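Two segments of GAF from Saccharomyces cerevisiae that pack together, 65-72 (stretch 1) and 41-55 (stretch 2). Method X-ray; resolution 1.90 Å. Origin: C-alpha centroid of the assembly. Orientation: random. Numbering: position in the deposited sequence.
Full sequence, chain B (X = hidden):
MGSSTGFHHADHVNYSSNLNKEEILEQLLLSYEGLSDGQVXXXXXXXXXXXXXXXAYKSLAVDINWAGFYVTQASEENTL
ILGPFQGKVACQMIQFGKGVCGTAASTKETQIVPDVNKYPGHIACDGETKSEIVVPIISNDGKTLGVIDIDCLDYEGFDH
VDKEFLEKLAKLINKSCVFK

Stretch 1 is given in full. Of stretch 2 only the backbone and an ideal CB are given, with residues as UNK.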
# COMPACT_ATOMS: atom_id res chain seq x y z
N ASN B 65 0.96 8.74 10.42
CA ASN B 65 0.81 9.24 9.06
C ASN B 65 1.47 8.31 8.05
O ASN B 65 1.38 8.53 6.85
CB ASN B 65 1.36 10.67 8.88
CG ASN B 65 2.77 10.87 9.43
OD1 ASN B 65 3.04 10.60 10.59
ND2 ASN B 65 3.65 11.41 8.60
N TRP B 66 2.09 7.24 8.53
CA TRP B 66 2.68 6.33 7.55
C TRP B 66 2.94 5.01 8.20
O TRP B 66 3.40 4.96 9.36
CB TRP B 66 3.98 6.88 7.03
CG TRP B 66 4.32 6.46 5.66
CD1 TRP B 66 3.93 7.09 4.50
CD2 TRP B 66 5.17 5.38 5.26
NE1 TRP B 66 4.49 6.48 3.43
CE2 TRP B 66 5.26 5.43 3.84
CE3 TRP B 66 5.88 4.39 5.94
CZ2 TRP B 66 6.02 4.53 3.10
CZ3 TRP B 66 6.65 3.49 5.20
CH2 TRP B 66 6.72 3.57 3.79
N ALA B 67 2.61 3.93 7.48
CA ALA B 67 2.89 2.60 8.00
C ALA B 67 3.18 1.78 6.80
O ALA B 67 2.28 1.58 5.93
CB ALA B 67 1.70 2.02 8.82
N GLY B 68 4.39 1.25 6.74
CA GLY B 68 4.74 0.50 5.56
C GLY B 68 6.07 -0.17 5.57
O GLY B 68 6.69 -0.37 6.64
N PHE B 69 6.55 -0.50 4.38
CA PHE B 69 7.81 -1.24 4.23
C PHE B 69 8.79 -0.77 3.15
O PHE B 69 8.38 -0.14 2.15
CB PHE B 69 7.54 -2.72 3.88
CG PHE B 69 6.62 -3.44 4.84
CD1 PHE B 69 5.22 -3.26 4.77
CD2 PHE B 69 7.16 -4.22 5.88
CE1 PHE B 69 4.38 -3.83 5.74
CE2 PHE B 69 6.30 -4.80 6.85
CZ PHE B 69 4.92 -4.60 6.78
N TYR B 70 10.07 -1.15 3.36
CA TYR B 70 11.15 -0.95 2.38
C TYR B 70 11.76 -2.34 2.30
O TYR B 70 11.72 -3.07 3.27
CB TYR B 70 12.21 0.04 2.85
CG TYR B 70 11.78 1.47 2.61
CD1 TYR B 70 10.92 2.13 3.51
CD2 TYR B 70 12.17 2.16 1.46
CE1 TYR B 70 10.48 3.40 3.27
CE2 TYR B 70 11.72 3.47 1.21
CZ TYR B 70 10.88 4.08 2.11
OH TYR B 70 10.41 5.37 1.87
N VAL B 71 12.32 -2.73 1.17
CA VAL B 71 12.86 -4.08 1.08
C VAL B 71 14.20 -3.93 0.41
O VAL B 71 14.41 -3.03 -0.39
CB VAL B 71 11.94 -5.00 0.21
CG1 VAL B 71 10.51 -5.08 0.83
CG2 VAL B 71 11.89 -4.47 -1.21
N THR B 72 15.11 -4.81 0.76
CA THR B 72 16.46 -4.73 0.23
C THR B 72 16.41 -5.03 -1.25
O THR B 72 15.82 -6.02 -1.68
CB THR B 72 17.39 -5.70 0.99
OG1 THR B 72 17.33 -5.39 2.39
CG2 THR B 72 18.86 -5.56 0.52
N UNK B 41 3.97 -14.91 -1.76
CA UNK B 41 4.17 -13.65 -2.47
C UNK B 41 4.37 -12.49 -1.49
O UNK B 41 3.45 -12.12 -0.72
CB UNK B 41 2.98 -13.37 -3.39
N UNK B 42 5.54 -11.89 -1.52
CA UNK B 42 5.79 -10.87 -0.52
C UNK B 42 5.08 -9.59 -0.70
O UNK B 42 4.82 -8.91 0.30
CB UNK B 42 7.29 -10.57 -0.46
N UNK B 43 4.73 -9.25 -1.94
CA UNK B 43 4.04 -7.98 -2.14
C UNK B 43 2.65 -8.09 -1.55
O UNK B 43 2.19 -7.18 -0.88
CB UNK B 43 3.98 -7.60 -3.62
N UNK B 44 1.97 -9.19 -1.84
CA UNK B 44 0.63 -9.38 -1.32
C UNK B 44 0.62 -9.36 0.21
O UNK B 44 -0.25 -8.71 0.84
CB UNK B 44 0.05 -10.70 -1.84
N UNK B 45 1.56 -10.09 0.78
CA UNK B 45 1.66 -10.20 2.22
C UNK B 45 2.04 -8.88 2.89
O UNK B 45 1.46 -8.54 3.92
CB UNK B 45 2.68 -11.28 2.58
N UNK B 46 2.99 -8.13 2.33
CA UNK B 46 3.30 -6.84 2.97
C UNK B 46 2.25 -5.82 2.71
O UNK B 46 2.09 -4.91 3.50
CB UNK B 46 4.65 -6.30 2.49
N UNK B 47 1.49 -5.92 1.61
CA UNK B 47 0.45 -4.93 1.39
C UNK B 47 -0.63 -5.07 2.44
O UNK B 47 -1.09 -4.07 2.95
CB UNK B 47 -0.15 -5.07 -0.01
N UNK B 48 -1.09 -6.29 2.73
CA UNK B 48 -2.12 -6.45 3.76
C UNK B 48 -1.50 -6.13 5.12
O UNK B 48 -2.14 -5.52 5.98
CB UNK B 48 -2.71 -7.86 3.74
N UNK B 49 -0.25 -6.50 5.29
CA UNK B 49 0.41 -6.13 6.56
C UNK B 49 0.36 -4.61 6.80
O UNK B 49 0.03 -4.16 7.91
CB UNK B 49 1.86 -6.61 6.56
N UNK B 50 0.70 -3.82 5.78
CA UNK B 50 0.72 -2.37 5.97
C UNK B 50 -0.67 -1.90 6.42
O UNK B 50 -0.80 -1.02 7.26
CB UNK B 50 1.14 -1.66 4.68
N UNK B 51 -1.74 -2.49 5.88
CA UNK B 51 -3.08 -2.09 6.29
C UNK B 51 -3.39 -2.47 7.77
O UNK B 51 -4.07 -1.74 8.50
CB UNK B 51 -4.11 -2.74 5.36
N UNK B 52 -2.90 -3.63 8.20
CA UNK B 52 -3.11 -4.14 9.56
C UNK B 52 -2.44 -3.14 10.54
O UNK B 52 -3.08 -2.63 11.48
CB UNK B 52 -2.54 -5.55 9.72
N UNK B 53 -1.19 -2.80 10.24
CA UNK B 53 -0.42 -1.89 11.11
C UNK B 53 -1.06 -0.51 11.19
O UNK B 53 -1.26 0.02 12.28
CB UNK B 53 1.02 -1.76 10.60
N UNK B 54 -1.48 0.00 10.04
CA UNK B 54 -2.07 1.32 9.95
C UNK B 54 -3.31 1.41 10.85
O UNK B 54 -3.43 2.31 11.69
CB UNK B 54 -2.43 1.64 8.50
N UNK B 55 -4.26 0.49 10.65
CA UNK B 55 -5.49 0.49 11.42
C UNK B 55 -5.30 0.21 12.90
O UNK B 55 -6.03 0.76 13.72
CB UNK B 55 -6.45 -0.54 10.83

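The helix of stretch 2 runs nearly antiparallel to strand 66-72, at 152°, with axes 7.1 Å apart at closest approach. The strand offers it Ala67, Phe69 and Val71, with Gly68 between the first two.

Position 41 precedes the helix and lies far from the strand; its phi/psi of -49/116 suits a capping residue, Ser, Thr, Asp or Asn. It is Asn41, whose OD1 accepts from the backbone N of position 44 at 2.9 Å, capping the helix.

Position 42 points toward the strand, but nothing of it lies within 5.5 Å of the ideal CB. Only a long side chain could reach Val71; Met, Phe or Trp would suit. Trp42 spans the gap, its CZ3 3.8 Å from Val71 CG1, which sits off-centre against the six-membered ring in a CH-pi contact.

Positions 43, 44 and 45 are out of reach, and the strand sets no rule for them: Val43, Cys44 and Asn45.

Position 46 points toward Phe69, with its ideal CB 3.8 Å from Phe69 CD1. A branched or flexible apolar chain, Leu, Ile or Met, could cover the ring. Leu46 does so: CD2 stands 3.9 Å from the Phe69 ring centroid, over the face, while CD1 approaches Phe69 CG at 3.5 Å and Val71 CG1 at 4.0 Å.

Positions 47 and 48 point away, so polar residues are allowed. Ser47 OG bonds back to Val43 O at 2.8 Å; Asn48 is hydrogen-bonded elsewhere in the structure.

At 49 the ideal CB already lies 3.7 Å from Phe69 CZ, which favours something small. Ala49 makes that contact with its CB.

Position 50 has its CA 5.0 Å from Gly68 CA. The CB points sideways, beside Ala67 O, so Gly, Ala, Ser or Cys are natural candidates. In Ser50, CB packs 3.6 Å from Ala67 O, and the p rotamer lets OG donate to Ser47 O at 2.8 Å.

Positions 51, pointing away, and 52 and 55, out of reach, meet no demand from stretch 1; any helix-compatible side chain would serve. They hold Ser51, Leu52 and His55.

Position 53 points toward Ala67, its ideal CB 4.2 Å from Ala67 CB, leaving room for Val, Ile or Leu. Ile53 uses both branches: CG2 meets Ala67 CB at 3.7 Å, and CD1 reaches Phe69 CZ at 3.9 Å.

Position 54 points sideways, its ideal CB also 4.2 Å from Ala67 CB. A small residue would fit; a long or flat one could also reach the backbone of Asn65 and Trp66. Trp54, in the t rotamer, brings CZ3 to 3.6 Å from Asn65 C and 3.7 Å from Trp66 N.

Stretch 2 41-55: NWVCNLSNASSLIWH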
# COMPACT_ATOMS: atom_id res chain seq x y z
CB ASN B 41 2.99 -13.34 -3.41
CG ASN B 41 3.28 -12.14 -4.29
OD1 ASN B 41 3.09 -10.99 -3.88
ND2 ASN B 41 3.79 -12.40 -5.49
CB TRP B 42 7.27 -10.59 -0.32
CG TRP B 42 7.96 -9.88 -1.44
CD1 TRP B 42 8.77 -10.44 -2.38
CD2 TRP B 42 8.00 -8.46 -1.66
NE1 TRP B 42 9.32 -9.46 -3.17
CE2 TRP B 42 8.87 -8.24 -2.74
CE3 TRP B 42 7.40 -7.36 -1.03
CZ2 TRP B 42 9.15 -6.95 -3.23
CZ3 TRP B 42 7.68 -6.07 -1.51
CH2 TRP B 42 8.55 -5.89 -2.60
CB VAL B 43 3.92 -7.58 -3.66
CG1 VAL B 43 3.14 -6.27 -3.79
CG2 VAL B 43 5.32 -7.37 -4.26
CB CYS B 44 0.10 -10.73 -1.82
SG CYS B 44 -1.23 -11.49 -0.89
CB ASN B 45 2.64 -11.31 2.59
CG ASN B 45 2.11 -12.71 2.24
OD1 ASN B 45 0.90 -12.92 2.15
ND2 ASN B 45 3.01 -13.67 2.05
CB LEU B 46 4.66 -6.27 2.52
CG LEU B 46 5.88 -7.07 2.90
CD1 LEU B 46 7.15 -6.23 2.76
CD2 LEU B 46 5.70 -7.58 4.32
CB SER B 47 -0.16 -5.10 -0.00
OG SER B 47 0.82 -4.74 -0.97
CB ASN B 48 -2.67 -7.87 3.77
CG ASN B 48 -3.85 -8.01 2.80
OD1 ASN B 48 -4.52 -7.03 2.53
ND2 ASN B 48 -4.10 -9.19 2.31
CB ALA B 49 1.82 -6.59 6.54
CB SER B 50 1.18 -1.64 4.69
OG SER B 50 0.19 -1.69 3.67
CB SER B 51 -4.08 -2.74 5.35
OG SER B 51 -5.37 -2.37 5.70
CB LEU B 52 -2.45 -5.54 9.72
CG LEU B 52 -3.24 -6.72 9.12
CD1 LEU B 52 -2.50 -8.08 9.30
CD2 LEU B 52 -4.62 -6.77 9.82
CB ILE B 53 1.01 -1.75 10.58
CG1 ILE B 53 1.71 -3.12 10.66
CG2 ILE B 53 1.79 -0.68 11.38
CD1 ILE B 53 2.98 -3.19 9.88
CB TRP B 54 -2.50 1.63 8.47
CG TRP B 54 -3.28 2.95 8.39
CD1 TRP B 54 -4.60 3.14 8.70
CD2 TRP B 54 -2.75 4.23 8.10
NE1 TRP B 54 -4.92 4.47 8.62
CE2 TRP B 54 -3.80 5.17 8.25
CE3 TRP B 54 -1.47 4.69 7.74
CZ2 TRP B 54 -3.61 6.55 8.04
CZ3 TRP B 54 -1.28 6.06 7.53
CH2 TRP B 54 -2.36 6.98 7.68
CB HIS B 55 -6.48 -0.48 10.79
CG HIS B 55 -6.98 -0.01 9.46
ND1 HIS B 55 -7.98 0.94 9.33
CD2 HIS B 55 -6.52 -0.26 8.21
CE1 HIS B 55 -8.11 1.26 8.05
NE2 HIS B 55 -7.23 0.55 7.35
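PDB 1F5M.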